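Local coordinates for protein KP700603 (PDB 5KVK) that is of unknown function but belongs to the competence-damaged protein (CinA) superfamily, whose relatives include nicotinamide-nucleotide amidases, at residues Ile106-Tyr111 with Val126-Asn131. Residues are numbered along the deposited sequence; the frame is centred on the assembly and turned at random.
Sequences IAISGY and VWFAWN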
ATOM      1  N   ILE A 106       7.746   9.298  -3.779  1.00 20.70           N
ATOM      2  CA  ILE A 106       8.114   8.409  -4.882  1.00 20.45           C
ATOM      3  C   ILE A 106       6.846   7.884  -5.514  1.00 19.15           C
ATOM      4  O   ILE A 106       5.933   7.433  -4.798  1.00 21.20           O
ATOM      5  CB  ILE A 106       8.972   7.233  -4.402  1.00 23.49           C
ATOM      6  CG1 ILE A 106      10.337   7.772  -4.007  1.00 26.19           C
ATOM      7  CG2 ILE A 106       9.061   6.178  -5.491  1.00 25.31           C
ATOM      8  CD1 ILE A 106      11.184   6.652  -3.380  1.00 29.24           C
ATOM      9  N   ALA A 107       6.754   7.983  -6.878  1.00 19.69           N
ATOM     10  CA  ALA A 107       5.623   7.367  -7.582  1.00 19.71           C
ATOM     11  C   ALA A 107       6.203   6.360  -8.564  1.00 20.84           C
ATOM     12  O   ALA A 107       7.214   6.624  -9.219  1.00 21.37           O
ATOM     13  CB  ALA A 107       4.746   8.413  -8.346  1.00 21.83           C
ATOM     14  N   ILE A 108       5.562   5.192  -8.680  1.00 22.14           N
ATOM     15  CA  ILE A 108       6.035   4.168  -9.592  1.00 23.05           C
ATOM     16  C   ILE A 108       4.817   3.711 -10.406  1.00 21.28           C
ATOM     17  O   ILE A 108       3.801   3.330  -9.817  1.00 24.87           O
ATOM     18  CB  ILE A 108       6.609   2.972  -8.839  1.00 25.41           C
ATOM     19  CG1 ILE A 108       7.736   3.389  -7.873  1.00 23.57           C
ATOM     20  CG2 ILE A 108       7.000   1.813  -9.850  1.00 27.00           C
ATOM     21  CD1 ILE A 108       8.321   2.145  -7.065  1.00 25.26           C
ATOM     22  N   SER A 109       4.945   3.714 -11.729  1.00 20.94           N
ATOM     23  CA  SER A 109       3.874   3.246 -12.601  1.00 23.41           C
ATOM     24  C   SER A 109       4.487   2.473 -13.746  1.00 24.37           C
ATOM     25  O   SER A 109       5.381   3.000 -14.433  1.00 24.99           O
ATOM     26  CB  SER A 109       3.039   4.440 -13.149  1.00 25.52           C
ATOM     27  OG  SER A 109       1.938   3.899 -13.869  1.00 26.63           O
ATOM     28  N   GLY A 110       4.006   1.241 -13.968  1.00 26.56           N
ATOM     29  CA  GLY A 110       4.659   0.401 -14.953  1.00 25.92           C
ATOM     30  C   GLY A 110       3.798  -0.826 -15.244  1.00 25.70           C
ATOM     31  O   GLY A 110       2.691  -0.983 -14.698  1.00 27.39           O
ATOM     32  N   TYR A 111       4.352  -1.676 -16.067  1.00 28.54           N
ATOM     33  CA  TYR A 111       3.789  -2.985 -16.409  1.00 31.36           C
ATOM     34  C   TYR A 111       4.690  -4.066 -15.809  1.00 32.69           C
ATOM     35  O   TYR A 111       5.791  -4.299 -16.324  1.00 33.56           O
ATOM     36  CB  TYR A 111       3.699  -3.169 -17.922  1.00 32.77           C
ATOM     37  CG  TYR A 111       2.910  -2.089 -18.584  1.00 35.76           C
ATOM     38  CD1 TYR A 111       1.540  -2.040 -18.422  1.00 38.67           C
ATOM     39  CD2 TYR A 111       3.526  -1.087 -19.339  1.00 35.78           C
ATOM     40  CE1 TYR A 111       0.779  -1.029 -18.993  1.00 40.90           C
ATOM     41  CE2 TYR A 111       2.764  -0.080 -19.930  1.00 41.14           C
ATOM     42  CZ  TYR A 111       1.387  -0.053 -19.739  1.00 38.93           C
ATOM     43  OH  TYR A 111       0.590   0.938 -20.287  1.00 36.80           O
ATOM     44  N   VAL A 126       8.835   0.394 -16.497  1.00 26.68           N
ATOM     45  CA  VAL A 126       8.392   1.047 -15.271  1.00 23.49           C
ATOM     46  C   VAL A 126       8.895   2.502 -15.279  1.00 28.60           C
ATOM     47  O   VAL A 126      10.096   2.768 -15.457  1.00 26.23           O
ATOM     48  CB  VAL A 126       8.903   0.330 -13.999  1.00 25.85           C
ATOM     49  CG1 VAL A 126       8.378   1.014 -12.792  1.00 24.06           C
ATOM     50  CG2 VAL A 126       8.527  -1.174 -13.908  1.00 26.76           C
ATOM     51  N   TRP A 127       7.988   3.447 -15.055  1.00 25.99           N
ATOM     52  CA  TRP A 127       8.340   4.856 -14.860  1.00 23.47           C
ATOM     53  C   TRP A 127       8.393   5.181 -13.371  1.00 23.63           C
ATOM     54  O   TRP A 127       7.544   4.716 -12.603  1.00 24.68           O
ATOM     55  CB  TRP A 127       7.273   5.759 -15.503  1.00 24.88           C
ATOM     56  CG  TRP A 127       7.603   6.128 -16.929  1.00 28.60           C
ATOM     57  CD1 TRP A 127       7.089   5.546 -18.057  1.00 29.22           C
ATOM     58  CD2 TRP A 127       8.526   7.144 -17.367  1.00 27.95           C
ATOM     59  NE1 TRP A 127       7.622   6.171 -19.198  1.00 31.32           N
ATOM     60  CE2 TRP A 127       8.511   7.138 -18.795  1.00 31.31           C
ATOM     61  CE3 TRP A 127       9.355   8.066 -16.703  1.00 30.09           C
ATOM     62  CZ2 TRP A 127       9.285   8.026 -19.559  1.00 33.59           C
ATOM     63  CZ3 TRP A 127      10.135   8.931 -17.469  1.00 34.68           C
ATOM     64  CH2 TRP A 127      10.096   8.904 -18.880  1.00 35.21           C
ATOM     65  N   PHE A 128       9.358   6.010 -12.993  1.00 22.07           N
ATOM     66  CA  PHE A 128       9.558   6.468 -11.633  1.00 23.96           C
ATOM     67  C   PHE A 128       9.553   7.990 -11.582  1.00 21.90           C
ATOM     68  O   PHE A 128      10.073   8.662 -12.488  1.00 24.19           O
ATOM     69  CB  PHE A 128      10.903   6.002 -11.098  1.00 21.67           C
ATOM     70  CG  PHE A 128      11.076   4.506 -11.077  1.00 21.23           C
ATOM     71  CD1 PHE A 128      11.435   3.802 -12.248  1.00 26.35           C
ATOM     72  CD2 PHE A 128      10.870   3.810  -9.889  1.00 22.73           C
ATOM     73  CE1 PHE A 128      11.590   2.397 -12.200  1.00 27.64           C
ATOM     74  CE2 PHE A 128      11.020   2.421  -9.845  1.00 24.98           C
ATOM     75  CZ  PHE A 128      11.367   1.730 -11.000  1.00 26.09           C
ATOM     76  N   ALA A 129       9.028   8.516 -10.491  1.00 20.45           N
ATOM     77  CA  ALA A 129       9.283   9.919 -10.140  1.00 23.71           C
ATOM     78  C   ALA A 129       9.717  10.001  -8.687  1.00 22.93           C
ATOM     79  O   ALA A 129       9.166   9.308  -7.804  1.00 19.92           O
ATOM     80  CB  ALA A 129       8.034  10.752 -10.386  1.00 23.66           C
ATOM     81  N   TRP A 130      10.669  10.894  -8.425  1.00 22.33           N
ATOM     82  CA  TRP A 130      11.086  11.266  -7.088  1.00 20.39           C
ATOM     83  C   TRP A 130      10.843  12.761  -6.998  1.00 24.58           C
ATOM     84  O   TRP A 130      11.421  13.530  -7.764  1.00 26.47           O
ATOM     85  CB  TRP A 130      12.576  10.948  -6.864  1.00 21.57           C
ATOM     86  CG  TRP A 130      12.993   9.517  -7.051  1.00 23.13           C
ATOM     87  CD1 TRP A 130      13.174   8.542  -6.064  1.00 26.16           C
ATOM     88  CD2 TRP A 130      13.279   8.884  -8.290  1.00 24.68           C
ATOM     89  NE1 TRP A 130      13.564   7.334  -6.661  1.00 24.43           N
ATOM     90  CE2 TRP A 130      13.617   7.524  -8.014  1.00 26.46           C
ATOM     91  CE3 TRP A 130      13.292   9.332  -9.630  1.00 24.63           C
ATOM     92  CZ2 TRP A 130      13.953   6.624  -9.020  1.00 23.31           C
ATOM     93  CZ3 TRP A 130      13.642   8.452 -10.629  1.00 25.62           C
ATOM     94  CH2 TRP A 130      14.008   7.115 -10.319  1.00 25.43           C
ATOM     95  N   ASN A 131       9.976  13.157  -6.099  1.00 22.59           N
ATOM     96  CA  ASN A 131       9.480  14.526  -6.019  1.00 23.82           C
ATOM     97  C   ASN A 131       9.953  15.067  -4.681  1.00 24.34           C
ATOM     98  O   ASN A 131       9.413  14.702  -3.636  1.00 23.22           O
ATOM     99  CB  ASN A 131       7.949  14.517  -6.124  1.00 24.62           C
ATOM    100  CG  ASN A 131       7.348  15.914  -6.103  1.00 24.93           C
ATOM    101  OD1 ASN A 131       7.989  16.845  -5.590  1.00 25.76           O
ATOM    102  ND2 ASN A 131       6.114  16.095  -6.640  1.00 25.87           N
TER
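Ile108 packs alongside Phe128 in a non-hydrogen-bonded antiparallel pair, both side chains pointing the same way. Ile108 CG1 lies 3.8 Å from Phe128 CD2, and Ile108 CD1 lies against CE2 of the same ring, which the isoleucine meets obliquely. With CG1 anti to the carbonyl carbon (chi1 -56°), the other branch is directed to Val126, where Ile108 CG2 comes to 3.3 Å from Val126 CG1, tighter than usual van der Waals contact. At the next non-hydrogen-bonded pair, Ile106 crosses Trp130 at an angle, Ile106 CG1 meeting the indole at Trp130 CD1 (3.6 Å). With Trp130 CG anti to its carbonyl carbon, the indole lies against the Ile106 branch CG1-CD1, and its NE1 is satisfied by Ala158 O of helix 147-165. That helix packs on this apolar face, Phe157 meeting Phe128 edge-to-face.

Ala107, Ser109, Trp127 and Ala129 line the other face, towards helix 86-100. Two reciprocal backbone rings join Ala107 to Ala129 and Ser109 to Trp127; the bond from Ser109 N to Trp127 O (2.9 Å) is nearly straight at 170°. Ser109 OG hydrogen-bonds to Ala83 O. Where Gly110 faces Val126, the absence of a side chain at Gly110 lets the two CA atoms approach to 3.8 Å. The 166° angle between the strand directions confirms an antiparallel pair inside a mixed sheet, here the central junction where strand 104-110 passes from parallel to antiparallel neighbours in the three-layer alpha/beta/alpha sandwich of the CinA-type fold.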